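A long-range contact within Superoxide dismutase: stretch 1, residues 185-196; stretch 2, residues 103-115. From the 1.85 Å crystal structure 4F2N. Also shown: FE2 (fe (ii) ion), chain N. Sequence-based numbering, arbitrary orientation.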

ATOM      1  N   ARG B 185      22.934   5.161   2.802  1.00 20.25           N
ATOM      2  CA  ARG B 185      23.416   4.052   2.001  1.00 19.45           C
ATOM      3  C   ARG B 185      22.817   2.776   2.522  1.00 19.05           C
ATOM      4  O   ARG B 185      23.249   2.287   3.557  1.00 19.21           O
ATOM      5  CB  ARG B 185      24.951   3.993   2.071  1.00 19.45           C
ATOM      6  CG  ARG B 185      25.600   5.159   1.348  1.00 19.41           C
ATOM      7  CD  ARG B 185      27.133   5.141   1.457  1.00 20.27           C
ATOM      8  NE  ARG B 185      27.746   6.211   0.669  1.00 20.34           N
ATOM      9  CZ  ARG B 185      29.067   6.387   0.492  1.00 21.08           C
ATOM     10  NH1 ARG B 185      29.953   5.600   1.059  1.00 20.88           N
ATOM     11  NH2 ARG B 185      29.501   7.394  -0.244  1.00 21.37           N
ATOM     12  N   PRO B 186      21.791   2.266   1.832  1.00 18.76           N
ATOM     13  CA  PRO B 186      21.108   1.033   2.229  1.00 18.68           C
ATOM     14  C   PRO B 186      22.062  -0.144   2.251  1.00 18.91           C
ATOM     15  O   PRO B 186      22.935  -0.244   1.379  1.00 19.30           O
ATOM     16  CB  PRO B 186      20.033   0.851   1.119  1.00 18.58           C
ATOM     17  CG  PRO B 186      19.793   2.256   0.621  1.00 18.85           C
ATOM     18  CD  PRO B 186      21.180   2.864   0.618  1.00 18.68           C
ATOM     19  N   ILE B 187      21.899  -1.027   3.244  1.00 18.71           N
ATOM     20  CA  ILE B 187      22.621  -2.292   3.287  1.00 19.02           C
ATOM     21  C   ILE B 187      21.675  -3.478   3.405  1.00 18.81           C
ATOM     22  O   ILE B 187      22.080  -4.610   3.150  1.00 20.17           O
ATOM     23  CB  ILE B 187      23.759  -2.336   4.365  1.00 19.20           C
ATOM     24  CG1 ILE B 187      23.180  -2.444   5.781  1.00 19.20           C
ATOM     25  CG2 ILE B 187      24.688  -1.122   4.225  1.00 19.53           C
ATOM     26  CD1 ILE B 187      24.227  -2.567   6.883  1.00 19.98           C
ATOM     27  N   PHE B 188      20.412  -3.212   3.767  1.00 18.68           N
ATOM     28  CA  PHE B 188      19.373  -4.251   3.868  1.00 17.98           C
ATOM     29  C   PHE B 188      17.993  -3.612   3.757  1.00 17.63           C
ATOM     30  O   PHE B 188      17.802  -2.458   4.196  1.00 17.19           O
ATOM     31  CB  PHE B 188      19.475  -4.999   5.194  1.00 18.44           C
ATOM     32  CG  PHE B 188      18.397  -6.053   5.352  1.00 18.40           C
ATOM     33  CD1 PHE B 188      18.363  -7.150   4.482  1.00 18.59           C
ATOM     34  CD2 PHE B 188      17.371  -5.908   6.294  1.00 18.37           C
ATOM     35  CE1 PHE B 188      17.358  -8.105   4.565  1.00 18.21           C
ATOM     36  CE2 PHE B 188      16.372  -6.884   6.407  1.00 18.25           C
ATOM     37  CZ  PHE B 188      16.365  -7.978   5.530  1.00 18.12           C
ATOM     38  N   THR B 189      17.058  -4.305   3.123  1.00 17.33           N
ATOM     39  CA  THR B 189      15.661  -3.839   3.072  1.00 17.39           C
ATOM     40  C   THR B 189      14.661  -4.976   3.224  1.00 17.63           C
ATOM     41  O   THR B 189      14.962  -6.126   2.871  1.00 17.61           O
ATOM     42  CB  THR B 189      15.351  -3.028   1.774  1.00 17.35           C
ATOM     43  OG1 THR B 189      14.152  -2.267   1.970  1.00 17.06           O
ATOM     44  CG2 THR B 189      15.111  -3.937   0.566  1.00 17.46           C
ATOM     45  N   ALA B 190      13.469  -4.654   3.731  1.00 17.67           N
ATOM     46  CA  ALA B 190      12.325  -5.581   3.697  1.00 17.29           C
ATOM     47  C   ALA B 190      11.192  -4.838   3.027  1.00 16.78           C
ATOM     48  O   ALA B 190      10.842  -3.707   3.419  1.00 16.48           O
ATOM     49  CB  ALA B 190      11.918  -5.999   5.107  1.00 17.86           C
ATOM     50  N   ASP B 191      10.637  -5.446   1.990  1.00 16.35           N
ATOM     51  CA  ASP B 191       9.447  -4.892   1.319  1.00 15.87           C
ATOM     52  C   ASP B 191       8.244  -5.119   2.241  1.00 15.80           C
ATOM     53  O   ASP B 191       7.999  -6.266   2.652  1.00 15.56           O
ATOM     54  CB  ASP B 191       9.238  -5.690   0.012  1.00 16.17           C
ATOM     55  CG  ASP B 191       8.188  -5.092  -0.904  1.00 16.13           C
ATOM     56  OD1 ASP B 191       7.558  -4.065  -0.546  1.00 15.67           O
ATOM     57  OD2 ASP B 191       8.010  -5.639  -2.039  1.00 16.38           O
ATOM     58  N   VAL B 192       7.522  -4.058   2.608  1.00 15.38           N
ATOM     59  CA  VAL B 192       6.285  -4.257   3.364  1.00 15.56           C
ATOM     60  C   VAL B 192       5.052  -3.724   2.624  1.00 15.58           C
ATOM     61  O   VAL B 192       3.997  -3.493   3.224  1.00 15.80           O
ATOM     62  CB  VAL B 192       6.350  -3.751   4.820  1.00 15.64           C
ATOM     63  CG1 VAL B 192       7.380  -4.532   5.625  1.00 15.31           C
ATOM     64  CG2 VAL B 192       6.737  -2.285   4.827  1.00 15.33           C
ATOM     65  N   TRP B 193       5.151  -3.562   1.298  1.00 15.44           N
ATOM     66  CA  TRP B 193       3.921  -3.578   0.487  1.00 15.22           C
ATOM     67  C   TRP B 193       3.218  -4.860   0.780  1.00 15.81           C
ATOM     68  O   TRP B 193       3.883  -5.913   0.931  1.00 15.96           O
ATOM     69  CB  TRP B 193       4.265  -3.531  -0.997  1.00 15.19           C
ATOM     70  CG  TRP B 193       4.639  -2.139  -1.505  1.00 14.98           C
ATOM     71  CD1 TRP B 193       5.719  -1.354  -1.129  1.00 14.90           C
ATOM     72  CD2 TRP B 193       3.992  -1.433  -2.593  1.00 14.95           C
ATOM     73  NE1 TRP B 193       5.758  -0.174  -1.861  1.00 14.82           N
ATOM     74  CE2 TRP B 193       4.731  -0.165  -2.769  1.00 15.00           C
ATOM     75  CE3 TRP B 193       2.871  -1.694  -3.409  1.00 15.04           C
ATOM     76  CZ2 TRP B 193       4.348   0.783  -3.723  1.00 15.01           C
ATOM     77  CZ3 TRP B 193       2.499  -0.726  -4.372  1.00 15.24           C
ATOM     78  CH2 TRP B 193       3.228   0.478  -4.526  1.00 14.98           C
ATOM     79  N   GLU B 194       1.880  -4.835   0.810  1.00 16.11           N
ATOM     80  CA  GLU B 194       1.124  -6.029   1.199  1.00 16.30           C
ATOM     81  C   GLU B 194       1.346  -7.176   0.232  1.00 16.66           C
ATOM     82  O   GLU B 194       1.322  -8.349   0.635  1.00 17.40           O
ATOM     83  CB  GLU B 194      -0.379  -5.734   1.347  1.00 16.58           C
ATOM     84  CG  GLU B 194      -0.682  -4.831   2.536  1.00 16.94           C
ATOM     85  CD  GLU B 194      -2.171  -4.512   2.692  1.00 17.56           C
ATOM     86  OE1 GLU B 194      -2.802  -4.024   1.709  1.00 16.48           O
ATOM     87  OE2 GLU B 194      -2.687  -4.710   3.831  1.00 18.75           O
ATOM     88  N   HIS B 195       1.582  -6.855  -1.039  1.00 16.64           N
ATOM     89  CA  HIS B 195       1.888  -7.908  -2.016  1.00 16.92           C
ATOM     90  C   HIS B 195       3.150  -8.681  -1.702  1.00 17.19           C
ATOM     91  O   HIS B 195       3.311  -9.793  -2.229  1.00 17.63           O
ATOM     92  CB  HIS B 195       1.933  -7.362  -3.472  1.00 16.68           C
ATOM     93  CG  HIS B 195       3.142  -6.515  -3.779  1.00 16.24           C
ATOM     94  ND1 HIS B 195       3.044  -5.208  -4.174  1.00 15.91           N
ATOM     95  CD2 HIS B 195       4.525  -6.822  -3.762  1.00 16.24           C
ATOM     96  CE1 HIS B 195       4.293  -4.702  -4.392  1.00 15.79           C
ATOM     97  NE2 HIS B 195       5.200  -5.687  -4.125  1.00 15.58           N
ATOM     98  N   ALA B 196       4.058  -8.144  -0.870  1.00 16.65           N
ATOM     99  CA  ALA B 196       5.313  -8.883  -0.604  1.00 17.49           C
ATOM    100  C   ALA B 196       5.019 -10.149   0.184  1.00 18.34           C
ATOM    101  O   ALA B 196       5.751 -11.163   0.072  1.00 19.73           O
ATOM    102  CB  ALA B 196       6.341  -8.015   0.128  1.00 16.89           C
TER
HETATM  103 FE   FE2 N 300       7.234  -5.415  -3.792  1.00 16.82          FE
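Stretch 2 (103-115) AQHFNHSFFWKCL

No hydrogen bond passes directly between the two stretches; what ties them polarly is an Fe(II) ion, as expected for a superoxide dismutase. H108 NE2 of stretch 2 lies 2.0 Å from FE, while from stretch 1 D191 OD2 lies 1.9 Å and H195 NE2 2.1 Å from it; water 1 (O to FE 2.3 Å) and one atom from elsewhere in the structure complete the set. The 3.4 Å between H108 NE2 and D191 OD2 therefore reflects shared coordination, not a hydrogen bond. The H108 and H195 rings likewise meet rim to rim, planes at 20°. H108 is steadied from within its helix, its ND1 donating to Q104 O at 2.8 Å. The same water accepts from Q104 NE2 (3.2 Å) and donates weakly to D191 OD1 (3.0 Å), making a second bridge.

Stretch 2 is helical from A103, continuing an earlier turn, with i to i+4 bonds such as F111 N to N107 O (3.0 Å) that weaken near K113 and C114. It crosses strand 188-191 at -111°, the axes approaching to 7.7 Å. Two CA pairs set the register: T189 CA lies 5.9 Å from F111 CA. The second pair is F188 CA and C114 CA, 6.2 Å apart.

The remaining contact is packing. The F110 ring presents its edge to the corner at I187: CZ is 3.5 Å from I187 C, and CE2 3.6 Å from F188 N. P186 CB adds a 4.0 Å contact to F110 CZ. F111 receives D191 CB over its face, 4.0 Å from the ring centroid and 20° off the normal, whereas T189 O, 3.3 Å from F111 CD1, approaches the edge and has no hydrogen-bond partner in the model. C114 SG reaches F188 CD1 at 3.7 Å, oblique to the ring. Toward the other end of the helix, Q104 NE2 lies 3.3 Å from W193 CZ2. Together the stretches bury 598 Å².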

ATOM      1  N   ALA B 103      12.467   3.993  -8.774  1.00 17.76           N
ATOM      2  CA  ALA B 103      12.685   3.638  -7.356  1.00 17.15           C
ATOM      3  C   ALA B 103      12.177   2.230  -7.061  1.00 16.91           C
ATOM      4  O   ALA B 103      12.887   1.464  -6.432  1.00 16.63           O
ATOM      5  CB  ALA B 103      12.045   4.660  -6.413  1.00 16.89           C
ATOM      6  N   GLN B 104      10.963   1.871  -7.503  1.00 17.15           N
ATOM      7  CA  GLN B 104      10.495   0.492  -7.276  1.00 17.38           C
ATOM      8  C   GLN B 104      11.389  -0.555  -7.938  1.00 17.52           C
ATOM      9  O   GLN B 104      11.595  -1.653  -7.385  1.00 18.05           O
ATOM     10  CB  GLN B 104       9.021   0.300  -7.700  1.00 17.72           C
ATOM     11  CG  GLN B 104       8.031   0.963  -6.733  1.00 18.32           C
ATOM     12  CD  GLN B 104       7.990   0.265  -5.357  1.00 18.54           C
ATOM     13  OE1 GLN B 104       8.871   0.484  -4.506  1.00 18.73           O
ATOM     14  NE2 GLN B 104       6.970  -0.554  -5.131  1.00 18.17           N
ATOM     15  N   HIS B 105      11.916  -0.250  -9.129  1.00 17.46           N
ATOM     16  CA  HIS B 105      12.850  -1.176  -9.788  1.00 18.02           C
ATOM     17  C   HIS B 105      14.081  -1.375  -8.931  1.00 17.91           C
ATOM     18  O   HIS B 105      14.487  -2.505  -8.642  1.00 17.68           O
ATOM     19  CB  HIS B 105      13.196  -0.729 -11.224  1.00 18.26           C
ATOM     20  CG  HIS B 105      14.251  -1.576 -11.902  1.00 19.08           C
ATOM     21  ND1 HIS B 105      14.316  -2.926 -11.758  1.00 19.08           N
ATOM     22  CD2 HIS B 105      15.289  -1.225 -12.783  1.00 19.69           C
ATOM     23  CE1 HIS B 105      15.328  -3.410 -12.499  1.00 19.77           C
ATOM     24  NE2 HIS B 105      15.942  -2.374 -13.108  1.00 20.35           N
ATOM     25  N   PHE B 106      14.652  -0.277  -8.484  1.00 18.04           N
ATOM     26  CA  PHE B 106      15.820  -0.333  -7.619  1.00 18.41           C
ATOM     27  C   PHE B 106      15.466  -1.070  -6.313  1.00 17.93           C
ATOM     28  O   PHE B 106      16.220  -1.966  -5.875  1.00 18.48           O
ATOM     29  CB  PHE B 106      16.342   1.085  -7.309  1.00 18.52           C
ATOM     30  CG  PHE B 106      17.377   1.106  -6.203  1.00 19.51           C
ATOM     31  CD1 PHE B 106      18.729   0.956  -6.505  1.00 20.61           C
ATOM     32  CD2 PHE B 106      16.998   1.231  -4.864  1.00 19.49           C
ATOM     33  CE1 PHE B 106      19.695   0.918  -5.484  1.00 21.28           C
ATOM     34  CE2 PHE B 106      17.943   1.200  -3.836  1.00 20.74           C
ATOM     35  CZ  PHE B 106      19.304   1.048  -4.153  1.00 21.25           C
ATOM     36  N   ASN B 107      14.342  -0.702  -5.693  1.00 16.98           N
ATOM     37  CA  ASN B 107      14.006  -1.254  -4.369  1.00 17.04           C
ATOM     38  C   ASN B 107      13.882  -2.762  -4.446  1.00 16.73           C
ATOM     39  O   ASN B 107      14.416  -3.465  -3.579  1.00 17.12           O
ATOM     40  CB  ASN B 107      12.712  -0.657  -3.796  1.00 16.89           C
ATOM     41  CG  ASN B 107      12.843   0.818  -3.496  1.00 17.53           C
ATOM     42  OD1 ASN B 107      13.961   1.348  -3.325  1.00 17.64           O
ATOM     43  ND2 ASN B 107      11.710   1.493  -3.421  1.00 17.36           N
ATOM     44  N   HIS B 108      13.204  -3.260  -5.486  1.00 16.52           N
ATOM     45  CA  HIS B 108      13.033  -4.730  -5.645  1.00 16.73           C
ATOM     46  C   HIS B 108      14.339  -5.417  -5.960  1.00 16.96           C
ATOM     47  O   HIS B 108      14.617  -6.497  -5.425  1.00 17.99           O
ATOM     48  CB  HIS B 108      11.968  -5.088  -6.707  1.00 16.75           C
ATOM     49  CG  HIS B 108      10.542  -4.844  -6.233  1.00 16.49           C
ATOM     50  ND1 HIS B 108       9.942  -3.623  -6.312  1.00 16.26           N
ATOM     51  CD2 HIS B 108       9.642  -5.681  -5.594  1.00 16.32           C
ATOM     52  CE1 HIS B 108       8.721  -3.683  -5.777  1.00 16.22           C
ATOM     53  NE2 HIS B 108       8.526  -4.937  -5.312  1.00 16.31           N
ATOM     54  N   SER B 109      15.152  -4.828  -6.839  1.00 17.13           N
ATOM     55  CA  SER B 109      16.462  -5.399  -7.179  1.00 17.67           C
ATOM     56  C   SER B 109      17.326  -5.573  -5.953  1.00 17.70           C
ATOM     57  O   SER B 109      18.008  -6.586  -5.784  1.00 18.27           O
ATOM     58  CB  SER B 109      17.177  -4.540  -8.244  1.00 17.68           C
ATOM     59  OG  SER B 109      16.401  -4.550  -9.433  1.00 17.60           O
ATOM     60  N   PHE B 110      17.283  -4.576  -5.089  1.00 17.23           N
ATOM     61  CA  PHE B 110      18.091  -4.580  -3.879  1.00 17.48           C
ATOM     62  C   PHE B 110      17.574  -5.658  -2.939  1.00 17.72           C
ATOM     63  O   PHE B 110      18.358  -6.440  -2.388  1.00 18.65           O
ATOM     64  CB  PHE B 110      18.069  -3.189  -3.198  1.00 17.00           C
ATOM     65  CG  PHE B 110      19.033  -3.103  -2.047  1.00 17.46           C
ATOM     66  CD1 PHE B 110      20.406  -3.006  -2.282  1.00 18.14           C
ATOM     67  CD2 PHE B 110      18.576  -3.128  -0.740  1.00 17.33           C
ATOM     68  CE1 PHE B 110      21.311  -2.924  -1.224  1.00 18.90           C
ATOM     69  CE2 PHE B 110      19.477  -3.059   0.327  1.00 18.19           C
ATOM     70  CZ  PHE B 110      20.839  -2.956   0.090  1.00 18.78           C
ATOM     71  N   PHE B 111      16.243  -5.727  -2.801  1.00 17.20           N
ATOM     72  CA  PHE B 111      15.573  -6.774  -2.025  1.00 17.27           C
ATOM     73  C   PHE B 111      15.992  -8.188  -2.433  1.00 18.28           C
ATOM     74  O   PHE B 111      16.276  -9.014  -1.551  1.00 18.59           O
ATOM     75  CB  PHE B 111      14.051  -6.614  -2.179  1.00 16.64           C
ATOM     76  CG  PHE B 111      13.227  -7.405  -1.209  1.00 16.59           C
ATOM     77  CD1 PHE B 111      13.539  -7.449   0.158  1.00 16.81           C
ATOM     78  CD2 PHE B 111      12.087  -8.069  -1.654  1.00 16.55           C
ATOM     79  CE1 PHE B 111      12.737  -8.166   1.047  1.00 17.20           C
ATOM     80  CE2 PHE B 111      11.268  -8.783  -0.754  1.00 16.86           C
ATOM     81  CZ  PHE B 111      11.594  -8.821   0.590  1.00 16.96           C
ATOM     82  N   TRP B 112      16.015  -8.486  -3.732  1.00 18.48           N
ATOM     83  CA  TRP B 112      16.424  -9.835  -4.159  1.00 20.06           C
ATOM     84  C   TRP B 112      17.840 -10.157  -3.775  1.00 21.11           C
ATOM     85  O   TRP B 112      18.136 -11.300  -3.429  1.00 21.99           O
ATOM     86  CB  TRP B 112      16.247 -10.037  -5.665  1.00 20.03           C
ATOM     87  CG  TRP B 112      14.863  -9.704  -6.163  1.00 19.74           C
ATOM     88  CD1 TRP B 112      14.534  -8.947  -7.291  1.00 19.81           C
ATOM     89  CD2 TRP B 112      13.578 -10.093  -5.570  1.00 19.55           C
ATOM     90  NE1 TRP B 112      13.166  -8.842  -7.430  1.00 19.57           N
ATOM     91  CE2 TRP B 112      12.533  -9.510  -6.425  1.00 19.16           C
ATOM     92  CE3 TRP B 112      13.201 -10.825  -4.452  1.00 19.69           C
ATOM     93  CZ2 TRP B 112      11.181  -9.680  -6.160  1.00 19.17           C
ATOM     94  CZ3 TRP B 112      11.832 -10.986  -4.188  1.00 19.52           C
ATOM     95  CH2 TRP B 112      10.842 -10.432  -5.022  1.00 19.16           C
ATOM     96  N   LYS B 113      18.723  -9.166  -3.833  1.00 21.43           N
ATOM     97  CA  LYS B 113      20.131  -9.360  -3.420  1.00 22.84           C
ATOM     98  C   LYS B 113      20.270  -9.632  -1.921  1.00 22.67           C
ATOM     99  O   LYS B 113      21.252 -10.278  -1.498  1.00 23.32           O
ATOM    100  CB  LYS B 113      20.985  -8.141  -3.800  1.00 23.68           C
ATOM    101  CG  LYS B 113      21.094  -7.888  -5.290  1.00 26.03           C
ATOM    102  CD  LYS B 113      21.871  -8.965  -6.001  1.00 28.80           C
ATOM    103  CE  LYS B 113      23.358  -8.652  -6.010  1.00 31.11           C
ATOM    104  NZ  LYS B 113      24.040  -9.734  -6.783  1.00 34.14           N
ATOM    105  N   CYS B 114      19.298  -9.162  -1.129  1.00 21.66           N
ATOM    106  CA  CYS B 114      19.275  -9.389   0.315  1.00 21.41           C
ATOM    107  C   CYS B 114      18.798 -10.776   0.723  1.00 21.72           C
ATOM    108  O   CYS B 114      18.800 -11.076   1.915  1.00 21.27           O
ATOM    109  CB  CYS B 114      18.343  -8.398   0.992  1.00 20.98           C
ATOM    110  SG  CYS B 114      19.044  -6.758   0.900  1.00 21.25           S
ATOM    111  N   LEU B 115      18.322 -11.564  -0.245  1.00 21.82           N
ATOM    112  CA  LEU B 115      17.684 -12.845   0.062  1.00 22.69           C
ATOM    113  C   LEU B 115      18.333 -14.022  -0.642  1.00 24.33           C
ATOM    114  O   LEU B 115      18.873 -13.890  -1.756  1.00 24.52           O
ATOM    115  CB  LEU B 115      16.179 -12.835  -0.277  1.00 21.85           C
ATOM    116  CG  LEU B 115      15.366 -11.618   0.191  1.00 21.09           C
ATOM    117  CD1 LEU B 115      13.951 -11.627  -0.401  1.00 20.31           C
ATOM    118  CD2 LEU B 115      15.321 -11.652   1.721  1.00 20.80           C
TER
HETATM  119  O   HOH W   1       6.933  -3.220  -3.357  1.00 12.29           O